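Local coordinates for iron-regulated outer membrane protein (Neisseria meningitidis, PDB 4B7O), which imports iron across the outer membrane as a TonB-dependent transporter, probably in the form of ferric siderophores, at residues L143-S148 / I168-D173; F137-A142 / S269-Q274; D213-Y218 / S250-I255. All blocks are in the same frame, centred on the assembly; numbering follows the deposited sequence.

In the fold
The chain first builds the plug, then winds the beta-barrel around it. Residues 137-142, the loop side of contact 2, run straight into 143-148, which in contact 1 pairs with 168-173 and closes a loop of 19 residues inside the plug sheet. The barrel follows, and contact 3 joins 213-218 to 250-255 in two of its neighbouring strands. Contact 2 closes last, when 269-274 in the next barrel strand meets the plug loop; contacts 1 and 3 both nest within its span, one after the other. Lys254 of contact 3 reaches Thr171 of contact 1, while Ser250 bonds Asp140 of contact 2, so plug and barrel wall are tied at several points.

Contact 1. Residues L143-S148 / I168-D173; sequences LVKVVS and IAKTVD
Leu143 and Val172 join the segments at one end: the carbonyl O of Leu143 receives the N-H of Val172 at 2.8 Å, and the CG1 methyl of Val172 presses on the same oxygen. Val144 comes next, a non-hydrogen-bonded partner of Thr171. Their side chains diverge, yet CG1 of Val144 still reaches CB of Ala169 at 4.1 Å; both are apolar and buried, as suits the interior of the plug.

At Lys145 the register slips. Lys145 and Val146 both face Lys170, a classic beta bulge: Lys145 N donates to Lys170 O at 2.6 Å, and Lys170 N donates to Val146 O at 3.1 Å. With CG set between its backbone N and carbonyl carbon (chi1 69°), the Lys145 chain is laid across the opposite backbone, where CG sits 3.4 Å from Thr171 O. Lysine suits this spot because its methylenes pack while the ammonium ends near Asp173, NZ 4.5 Å from OD2, too far for a salt bridge. Val146 lies alongside the stem of Lys170, its CG1 3.8 Å from CG of that lysine. Val147 then pairs with Ala169 on the other face. Ser148 closes the ladder by exchanging two backbone bonds with Ile168, and its OG accepts the N-H of Asn70 in the adjoining strand.

The hydroxyl of Thr171 also meets Asp122 of the plug. Backbone bonding thus carries the antiparallel pairing, while Lys254 of the barrel wall is met by the Thr171 hydroxyl, Val172 O and, in a salt bridge, Asp173, whose charge probably favours the ammonium here.

Contact 2. Residues F137-A142 / S269-Q274; sequences FIVDPA and SHMEDQ. Unlike the reference sequence in segment 269-274: Glu272 (reference Lys).
Phe137 and Asp140, in a loop of the plug of this TonB-dependent receptor, meet Asp273 on the inner wall of the barrel, a plug-to-barrel contact that Met271 of the same strand extends. Asp273 is the hub. Its carboxylate carbon CG lies at the edge of the Phe137 ring, in the ring plane, 3.4 Å from CE1. The planes of carboxylate and ring are 80° apart, but both carboxylate oxygens lie close to the ring plane and face the C-H edge, a probably favourable placing for an anion. The Phe137 ring gets there because CG stands anti to the backbone N (chi1 -163°), which swings it out from the loop to the wall.

One oxygen, Asp273 OD2, accepts a weak and bent bond from Asp140 N at 3.0 Å, with 125° at the hydrogen. A water lies 2.8 Å from Ile138 O and 3.0 Å from Asp273 OD2, the latter link weak; more acceptors are in reach than it has protons. Asp140 puts a second carboxylate nearby, its OD2 4.8 Å from Asp273 OD2; the two charges probably raise each other's proton affinity. Ser250 OG bonds Asp140 OD2, and OD1 accepts a weak bond from Ala142 N, which folds the side chain back onto its own loop.

Beside this polar cluster, Val139 CG2 touches Met271 CE at 3.8 Å, the flexible thioether crossing the valine at about a right angle. Strand 264-276 runs between strands 246-259 and 303-320, and Leu143 packs on both Met271 and Asp273. Met85 of helix 85-88 packs against Val139 and Pro141.

Contact 3. Residues D213-Y218 / S250-I255; sequences DGLFSY and SYLAKI
The Phe216 ring has CB of Ala253 at its edge, near the ring plane and 3.8 Å from CD1. Tyr251 comes to it obliquely, CE1 of Phe216 standing 3.6 Å from CD1 of Tyr251; the ring centroids are 5.8 Å apart and the planes tilted by 41°. At the edge of the Tyr218 ring lies CB of Tyr251, 4.1 Å from CD1. The two tyrosine side chains cross at about a right angle, since CG of Tyr218 is anti to its N (chi1 176°) while that of Tyr251 stands between N and the carbonyl carbon (chi1 78°). Small Ala253 lets the neighbouring phenylalanine lie close to the strand.

These aromatic residues, with Ile255, share the face turned from the plug, consistent with the apolar, membrane-directed outside of an outer-membrane barrel. The other face carries Leu215, Ser217, Leu252 and Lys254. There Leu215 CD2 meets Leu252 CD2 at 4.0 Å, the chains obliquely set, and packs also on CB of Lys254.

Between the faces the strands run antiparallel. Leu215 N donates to Lys254 O at 2.8 Å and Lys254 N returns a bond to Leu215 O at 2.9 Å; Ser217 N gives another to Leu252 O at 2.7 Å. Gly214 and Ile255 form a non-hydrogen-bonded pair, the glycine CA coming close to Lys254 O.

Strand 212-223 continues the barrel toward 198-209, where Ser204 OG bonds Ser217 OG. On the far side, 246-259 pairs with 264-276, and Met271 touches Leu252. Inward lies the plug: Ser250 and Leu252 pack on its Leu143, and Leu215 on its Val172.

Contact 1. Residues L143-S148 / I168-D173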
loop_
_atom_site.group_PDB
_atom_site.type_symbol
_atom_site.label_atom_id
_atom_site.label_comp_id
_atom_site.label_asym_id
_atom_site.label_seq_id
_atom_site.Cartn_x
_atom_site.Cartn_y
_atom_site.Cartn_z
ATOM N N LEU A 143 5.614 -2.498 -13.205
ATOM C CA LEU A 143 6.869 -1.898 -12.914
ATOM C C LEU A 143 7.748 -2.688 -11.917
ATOM O O LEU A 143 8.968 -2.496 -11.852
ATOM C CB LEU A 143 6.572 -0.517 -12.337
ATOM C CG LEU A 143 5.933 0.525 -13.281
ATOM C CD1 LEU A 143 5.564 1.731 -12.442
ATOM C CD2 LEU A 143 6.856 0.932 -14.418
ATOM N N VAL A 144 7.137 -3.564 -11.137
ATOM C CA VAL A 144 7.850 -4.137 -10.012
ATOM C C VAL A 144 8.587 -5.437 -10.350
ATOM O O VAL A 144 8.210 -6.141 -11.273
ATOM C CB VAL A 144 6.920 -4.289 -8.797
ATOM C CG1 VAL A 144 6.097 -3.028 -8.647
ATOM C CG2 VAL A 144 6.020 -5.498 -8.960
ATOM N N LYS A 145 9.631 -5.762 -9.603
ATOM C CA LYS A 145 10.257 -7.066 -9.752
ATOM C C LYS A 145 9.883 -8.025 -8.617
ATOM O O LYS A 145 9.856 -9.233 -8.792
ATOM C CB LYS A 145 11.754 -6.951 -9.875
ATOM C CG LYS A 145 12.475 -6.499 -8.635
ATOM C CD LYS A 145 13.915 -7.005 -8.681
ATOM C CE LYS A 145 14.850 -6.073 -7.931
ATOM N NZ LYS A 145 15.921 -6.819 -7.222
ATOM N N VAL A 146 9.558 -7.464 -7.471
ATOM C CA VAL A 146 9.351 -8.228 -6.310
ATOM C C VAL A 146 8.347 -7.427 -5.471
ATOM O O VAL A 146 8.417 -6.201 -5.460
ATOM C CB VAL A 146 10.746 -8.395 -5.641
ATOM C CG1 VAL A 146 11.031 -7.389 -4.549
ATOM C CG2 VAL A 146 10.915 -9.777 -5.110
ATOM N N VAL A 147 7.399 -8.092 -4.814
ATOM C CA VAL A 147 6.523 -7.471 -3.789
ATOM C C VAL A 147 6.606 -8.283 -2.492
ATOM O O VAL A 147 6.501 -9.499 -2.545
ATOM C CB VAL A 147 5.043 -7.524 -4.216
ATOM C CG1 VAL A 147 4.131 -6.929 -3.131
ATOM C CG2 VAL A 147 4.823 -6.882 -5.569
ATOM N N SER A 148 6.809 -7.619 -1.346
ATOM C CA SER A 148 6.887 -8.266 -0.006
ATOM C C SER A 148 5.860 -7.651 0.963
ATOM O O SER A 148 5.219 -6.639 0.615
ATOM C CB SER A 148 8.283 -8.147 0.596
ATOM O OG SER A 148 9.261 -8.789 -0.190
ATOM N N ILE A 168 5.729 -3.694 0.223
ATOM C CA ILE A 168 7.074 -3.230 -0.101
ATOM C C ILE A 168 7.354 -3.710 -1.474
ATOM O O ILE A 168 7.258 -4.890 -1.729
ATOM C CB ILE A 168 8.092 -3.871 0.837
ATOM C CG1 ILE A 168 7.862 -3.409 2.250
ATOM C CG2 ILE A 168 9.540 -3.637 0.395
ATOM C CD1 ILE A 168 8.902 -2.415 2.668
ATOM N N ALA A 169 7.688 -2.820 -2.380
ATOM C CA ALA A 169 7.922 -3.285 -3.733
ATOM C C ALA A 169 9.274 -2.770 -4.215
ATOM O O ALA A 169 9.767 -1.765 -3.728
ATOM C CB ALA A 169 6.791 -2.835 -4.634
ATOM N N LYS A 170 9.920 -3.506 -5.110
ATOM C CA LYS A 170 11.128 -3.019 -5.718
ATOM C C LYS A 170 10.893 -3.044 -7.195
ATOM O O LYS A 170 10.312 -4.024 -7.726
ATOM C CB LYS A 170 12.348 -3.861 -5.401
ATOM C CG LYS A 170 12.658 -4.017 -3.926
ATOM C CD LYS A 170 13.892 -4.891 -3.822
ATOM C CE LYS A 170 14.009 -5.492 -2.468
ATOM N NZ LYS A 170 14.852 -4.562 -1.666
ATOM N N THR A 171 11.359 -1.990 -7.868
ATOM C CA THR A 171 11.115 -1.863 -9.283
ATOM C C THR A 171 12.021 -2.859 -10.026
ATOM O O THR A 171 13.033 -3.289 -9.495
ATOM C CB THR A 171 11.295 -0.396 -9.761
ATOM O OG1 THR A 171 12.624 0.060 -9.441
ATOM C CG2 THR A 171 10.262 0.509 -9.089
ATOM N N VAL A 172 11.654 -3.222 -11.239
ATOM C CA VAL A 172 12.461 -4.151 -12.010
ATOM C C VAL A 172 13.802 -3.534 -12.460
ATOM O O VAL A 172 13.961 -2.310 -12.519
ATOM C CB VAL A 172 11.622 -4.734 -13.186
ATOM C CG1 VAL A 172 10.961 -3.623 -13.946
ATOM C CG2 VAL A 172 12.493 -5.551 -14.121
ATOM N N ASP A 173 14.760 -4.413 -12.729
ATOM C CA ASP A 173 16.160 -4.136 -13.055
ATOM C C ASP A 173 16.447 -4.885 -14.333
ATOM O O ASP A 173 15.832 -5.908 -14.616
ATOM C CB ASP A 173 17.038 -4.861 -12.021
ATOM C CG ASP A 173 17.402 -4.008 -10.898
ATOM O OD1 ASP A 173 16.834 -2.899 -10.757
ATOM O OD2 ASP A 173 18.291 -4.418 -10.148
#

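Contact 2. Residues F137-A142 / S269-Q274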
loop_
_atom_site.group_PDB
_atom_site.type_symbol
_atom_site.label_atom_id
_atom_site.label_comp_id
_atom_site.label_asym_id
_atom_site.label_seq_id
_atom_site.Cartn_x
_atom_site.Cartn_y
_atom_site.Cartn_z
ATOM N N PHE A 137 -2.758 6.036 -3.643
ATOM C CA PHE A 137 -2.299 5.468 -4.932
ATOM C C PHE A 137 -1.591 4.116 -4.738
ATOM O O PHE A 137 -0.636 4.022 -3.937
ATOM C CB PHE A 137 -1.329 6.452 -5.626
ATOM C CG PHE A 137 -1.135 6.171 -7.092
ATOM C CD1 PHE A 137 -0.203 5.190 -7.541
ATOM C CD2 PHE A 137 -1.886 6.867 -8.052
ATOM C CE1 PHE A 137 -0.059 4.909 -8.909
ATOM C CE2 PHE A 137 -1.736 6.587 -9.408
ATOM C CZ PHE A 137 -0.822 5.616 -9.843
ATOM N N ILE A 138 -2.028 3.089 -5.476
ATOM C CA ILE A 138 -1.377 1.805 -5.416
ATOM C C ILE A 138 -0.601 1.502 -6.683
ATOM O O ILE A 138 -1.164 1.509 -7.764
ATOM C CB ILE A 138 -2.371 0.656 -5.214
ATOM C CG1 ILE A 138 -3.146 0.848 -3.911
ATOM C CG2 ILE A 138 -1.567 -0.623 -5.147
ATOM C CD1 ILE A 138 -4.355 -0.062 -3.706
ATOM N N VAL A 139 0.678 1.168 -6.549
ATOM C CA VAL A 139 1.600 1.033 -7.712
ATOM C C VAL A 139 1.225 -0.089 -8.700
ATOM O O VAL A 139 0.537 -1.042 -8.358
ATOM C CB VAL A 139 3.046 0.789 -7.238
ATOM C CG1 VAL A 139 3.168 -0.635 -6.706
ATOM C CG2 VAL A 139 4.037 1.033 -8.362
ATOM N N ASP A 140 1.688 0.032 -9.926
ATOM C CA ASP A 140 1.248 -0.864 -10.955
ATOM C C ASP A 140 2.303 -1.975 -11.048
ATOM O O ASP A 140 3.472 -1.715 -11.256
ATOM C CB ASP A 140 1.104 -0.052 -12.240
ATOM C CG ASP A 140 1.056 -0.916 -13.480
ATOM O OD1 ASP A 140 0.545 -2.051 -13.394
ATOM O OD2 ASP A 140 1.575 -0.477 -14.545
ATOM N N PRO A 141 1.892 -3.221 -10.883
ATOM C CA PRO A 141 2.788 -4.386 -10.886
ATOM C C PRO A 141 3.638 -4.532 -12.102
ATOM O O PRO A 141 4.665 -5.215 -12.073
ATOM C CB PRO A 141 1.823 -5.587 -10.813
ATOM C CG PRO A 141 0.462 -5.031 -11.156
ATOM C CD PRO A 141 0.492 -3.605 -10.630
ATOM N N ALA A 142 3.215 -3.950 -13.205
ATOM C CA ALA A 142 4.068 -3.981 -14.379
ATOM C C ALA A 142 5.498 -3.460 -14.093
ATOM O O ALA A 142 6.462 -3.912 -14.653
ATOM C CB ALA A 142 3.417 -3.168 -15.502
ATOM N N SER A 269 16.978 6.240 -10.859
ATOM C CA SER A 269 15.856 5.845 -11.554
ATOM C C SER A 269 14.744 6.863 -11.578
ATOM O O SER A 269 14.513 7.641 -10.583
ATOM C CB SER A 269 15.367 4.519 -10.935
ATOM O OG SER A 269 14.639 4.811 -9.775
ATOM N N HIS A 270 13.992 6.771 -12.679
ATOM C CA HIS A 270 12.754 7.550 -12.803
ATOM C C HIS A 270 11.530 6.801 -13.214
ATOM O O HIS A 270 11.519 6.057 -14.194
ATOM C CB HIS A 270 12.928 8.774 -13.685
ATOM C CG HIS A 270 11.718 9.606 -13.708
ATOM N ND1 HIS A 270 11.398 10.446 -12.693
ATOM C CD2 HIS A 270 10.656 9.653 -14.616
ATOM C CE1 HIS A 270 10.222 11.014 -12.948
ATOM N NE2 HIS A 270 9.768 10.528 -14.137
ATOM N N MET A 271 10.463 7.018 -12.474
ATOM C CA MET A 271 9.258 6.259 -12.691
ATOM C C MET A 271 8.010 7.149 -12.700
ATOM O O MET A 271 7.899 8.022 -11.836
ATOM C CB MET A 271 9.147 5.225 -11.581
ATOM C CG MET A 271 7.763 4.727 -11.300
ATOM S SD MET A 271 7.929 3.382 -10.082
ATOM C CE MET A 271 6.554 3.857 -9.004
ATOM N N GLU A 272 7.079 6.891 -13.635
ATOM C CA GLU A 272 5.740 7.484 -13.585
ATOM C C GLU A 272 4.652 6.461 -13.719
ATOM O O GLU A 272 4.770 5.545 -14.537
ATOM C CB GLU A 272 5.510 8.446 -14.730
ATOM C CG GLU A 272 6.462 9.616 -14.686
ATOM C CD GLU A 272 5.800 10.955 -14.978
ATOM O OE1 GLU A 272 4.806 11.033 -15.789
ATOM O OE2 GLU A 272 6.329 11.927 -14.385
ATOM N N ASP A 273 3.574 6.660 -12.982
ATOM C CA ASP A 273 2.434 5.773 -12.990
ATOM C C ASP A 273 1.229 6.704 -13.067
ATOM O O ASP A 273 1.038 7.540 -12.191
ATOM C CB ASP A 273 2.409 4.990 -11.688
ATOM C CG ASP A 273 1.519 3.764 -11.744
ATOM O OD1 ASP A 273 0.493 3.736 -12.453
ATOM O OD2 ASP A 273 1.849 2.791 -11.045
ATOM N N GLN A 274 0.426 6.582 -14.100
ATOM C CA GLN A 274 -0.601 7.564 -14.324
ATOM C C GLN A 274 -1.947 6.965 -14.669
ATOM O O GLN A 274 -2.014 6.060 -15.488
ATOM C CB GLN A 274 -0.178 8.509 -15.417
ATOM C CG GLN A 274 -1.243 9.538 -15.720
ATOM C CD GLN A 274 -0.694 10.651 -16.599
ATOM O OE1 GLN A 274 -0.660 10.530 -17.802
ATOM N NE2 GLN A 274 -0.267 11.718 -15.993
HETATM O O HOH W 1 -0.989 1.978 -10.518
#

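Contact 3. Residues D213-Y218 / S250-I255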
loop_
_atom_site.group_PDB
_atom_site.type_symbol
_atom_site.label_atom_id
_atom_site.label_comp_id
_atom_site.label_asym_id
_atom_site.label_seq_id
_atom_site.Cartn_x
_atom_site.Cartn_y
_atom_site.Cartn_z
ATOM N N ASP A 213 24.379 -1.084 -16.222
ATOM C CA ASP A 213 23.138 -1.733 -16.631
ATOM C C ASP A 213 22.022 -0.708 -16.751
ATOM O O ASP A 213 21.982 0.322 -16.049
ATOM C CB ASP A 213 22.790 -2.876 -15.660
ATOM C CG ASP A 213 22.677 -2.385 -14.241
ATOM O OD1 ASP A 213 23.722 -2.201 -13.520
ATOM O OD2 ASP A 213 21.516 -2.131 -13.869
ATOM N N GLY A 214 21.124 -0.969 -17.660
ATOM C CA GLY A 214 20.080 0.015 -17.832
ATOM C C GLY A 214 18.781 -0.575 -18.326
ATOM O O GLY A 214 18.753 -1.630 -18.969
ATOM N N LEU A 215 17.689 0.111 -18.042
ATOM C CA LEU A 215 16.469 -0.381 -18.551
ATOM C C LEU A 215 15.534 0.759 -18.909
ATOM O O LEU A 215 15.490 1.755 -18.211
ATOM C CB LEU A 215 15.923 -1.354 -17.512
ATOM C CG LEU A 215 14.479 -1.665 -17.292
ATOM C CD1 LEU A 215 14.444 -3.009 -16.575
ATOM C CD2 LEU A 215 13.900 -0.594 -16.419
ATOM N N PHE A 216 14.785 0.611 -19.992
ATOM C CA PHE A 216 13.625 1.480 -20.159
ATOM C C PHE A 216 12.351 0.679 -20.393
ATOM O O PHE A 216 12.306 -0.209 -21.253
ATOM C CB PHE A 216 13.844 2.566 -21.223
ATOM C CG PHE A 216 12.629 3.384 -21.480
ATOM C CD1 PHE A 216 12.297 4.437 -20.625
ATOM C CD2 PHE A 216 11.764 3.070 -22.541
ATOM C CE1 PHE A 216 11.128 5.194 -20.837
ATOM C CE2 PHE A 216 10.596 3.811 -22.756
ATOM C CZ PHE A 216 10.278 4.878 -21.911
ATOM N N SER A 217 11.314 1.006 -19.644
ATOM C CA SER A 217 10.076 0.247 -19.733
ATOM C C SER A 217 8.793 1.065 -19.796
ATOM O O SER A 217 8.587 1.983 -19.005
ATOM C CB SER A 217 9.963 -0.689 -18.564
ATOM O OG SER A 217 9.591 -1.903 -19.085
ATOM N N TYR A 218 7.905 0.666 -20.704
ATOM C CA TYR A 218 6.661 1.339 -20.916
ATOM C C TYR A 218 5.500 0.338 -20.821
ATOM O O TYR A 218 5.589 -0.763 -21.368
ATOM C CB TYR A 218 6.670 1.967 -22.319
ATOM C CG TYR A 218 5.345 2.607 -22.635
ATOM C CD1 TYR A 218 4.955 3.809 -22.004
ATOM C CD2 TYR A 218 4.457 2.009 -23.521
ATOM C CE1 TYR A 218 3.725 4.394 -22.263
ATOM C CE2 TYR A 218 3.224 2.603 -23.797
ATOM C CZ TYR A 218 2.869 3.795 -23.162
ATOM O OH TYR A 218 1.649 4.365 -23.433
ATOM N N SER A 250 2.301 3.564 -17.360
ATOM C CA SER A 250 3.448 3.648 -16.520
ATOM C C SER A 250 4.678 3.480 -17.354
ATOM O O SER A 250 4.650 2.765 -18.351
ATOM C CB SER A 250 3.376 2.603 -15.419
ATOM O OG SER A 250 3.319 1.304 -15.964
ATOM N N TYR A 251 5.739 4.184 -16.985
ATOM C CA TYR A 251 7.033 3.870 -17.533
ATOM C C TYR A 251 8.117 3.949 -16.461
ATOM O O TYR A 251 7.925 4.526 -15.397
ATOM C CB TYR A 251 7.307 4.711 -18.769
ATOM C CG TYR A 251 7.709 6.095 -18.475
ATOM C CD1 TYR A 251 9.049 6.397 -18.221
ATOM C CD2 TYR A 251 6.788 7.118 -18.500
ATOM C CE1 TYR A 251 9.443 7.675 -17.938
ATOM C CE2 TYR A 251 7.174 8.403 -18.247
ATOM C CZ TYR A 251 8.506 8.673 -17.958
ATOM O OH TYR A 251 8.915 9.955 -17.657
ATOM N N LEU A 252 9.237 3.307 -16.724
ATOM C CA LEU A 252 10.333 3.285 -15.781
ATOM C C LEU A 252 11.608 3.442 -16.567
ATOM O O LEU A 252 11.836 2.688 -17.532
ATOM C CB LEU A 252 10.345 1.958 -15.034
ATOM C CG LEU A 252 11.509 1.658 -14.096
ATOM C CD1 LEU A 252 11.698 2.667 -12.962
ATOM C CD2 LEU A 252 11.302 0.259 -13.533
ATOM N N ALA A 253 12.418 4.423 -16.190
ATOM C CA ALA A 253 13.777 4.482 -16.745
ATOM C C ALA A 253 14.803 4.327 -15.611
ATOM O O ALA A 253 14.697 4.973 -14.527
ATOM C CB ALA A 253 14.011 5.763 -17.508
ATOM N N LYS A 254 15.772 3.450 -15.829
ATOM C CA LYS A 254 16.650 3.122 -14.735
ATOM C C LYS A 254 18.070 2.935 -15.255
ATOM O O LYS A 254 18.278 2.168 -16.202
ATOM C CB LYS A 254 16.130 1.847 -14.067
ATOM C CG LYS A 254 17.047 1.217 -13.058
ATOM C CD LYS A 254 16.380 0.092 -12.282
ATOM C CE LYS A 254 15.410 0.624 -11.238
ATOM N NZ LYS A 254 14.842 -0.515 -10.457
ATOM N N ILE A 255 19.056 3.611 -14.653
ATOM C CA ILE A 255 20.462 3.300 -15.000
ATOM C C ILE A 255 21.257 2.938 -13.771
ATOM O O ILE A 255 21.069 3.485 -12.669
ATOM C CB ILE A 255 21.198 4.456 -15.702
ATOM C CG1 ILE A 255 20.548 5.774 -15.354
ATOM C CG2 ILE A 255 21.050 4.387 -17.192
ATOM C CD1 ILE A 255 21.308 6.577 -14.329
#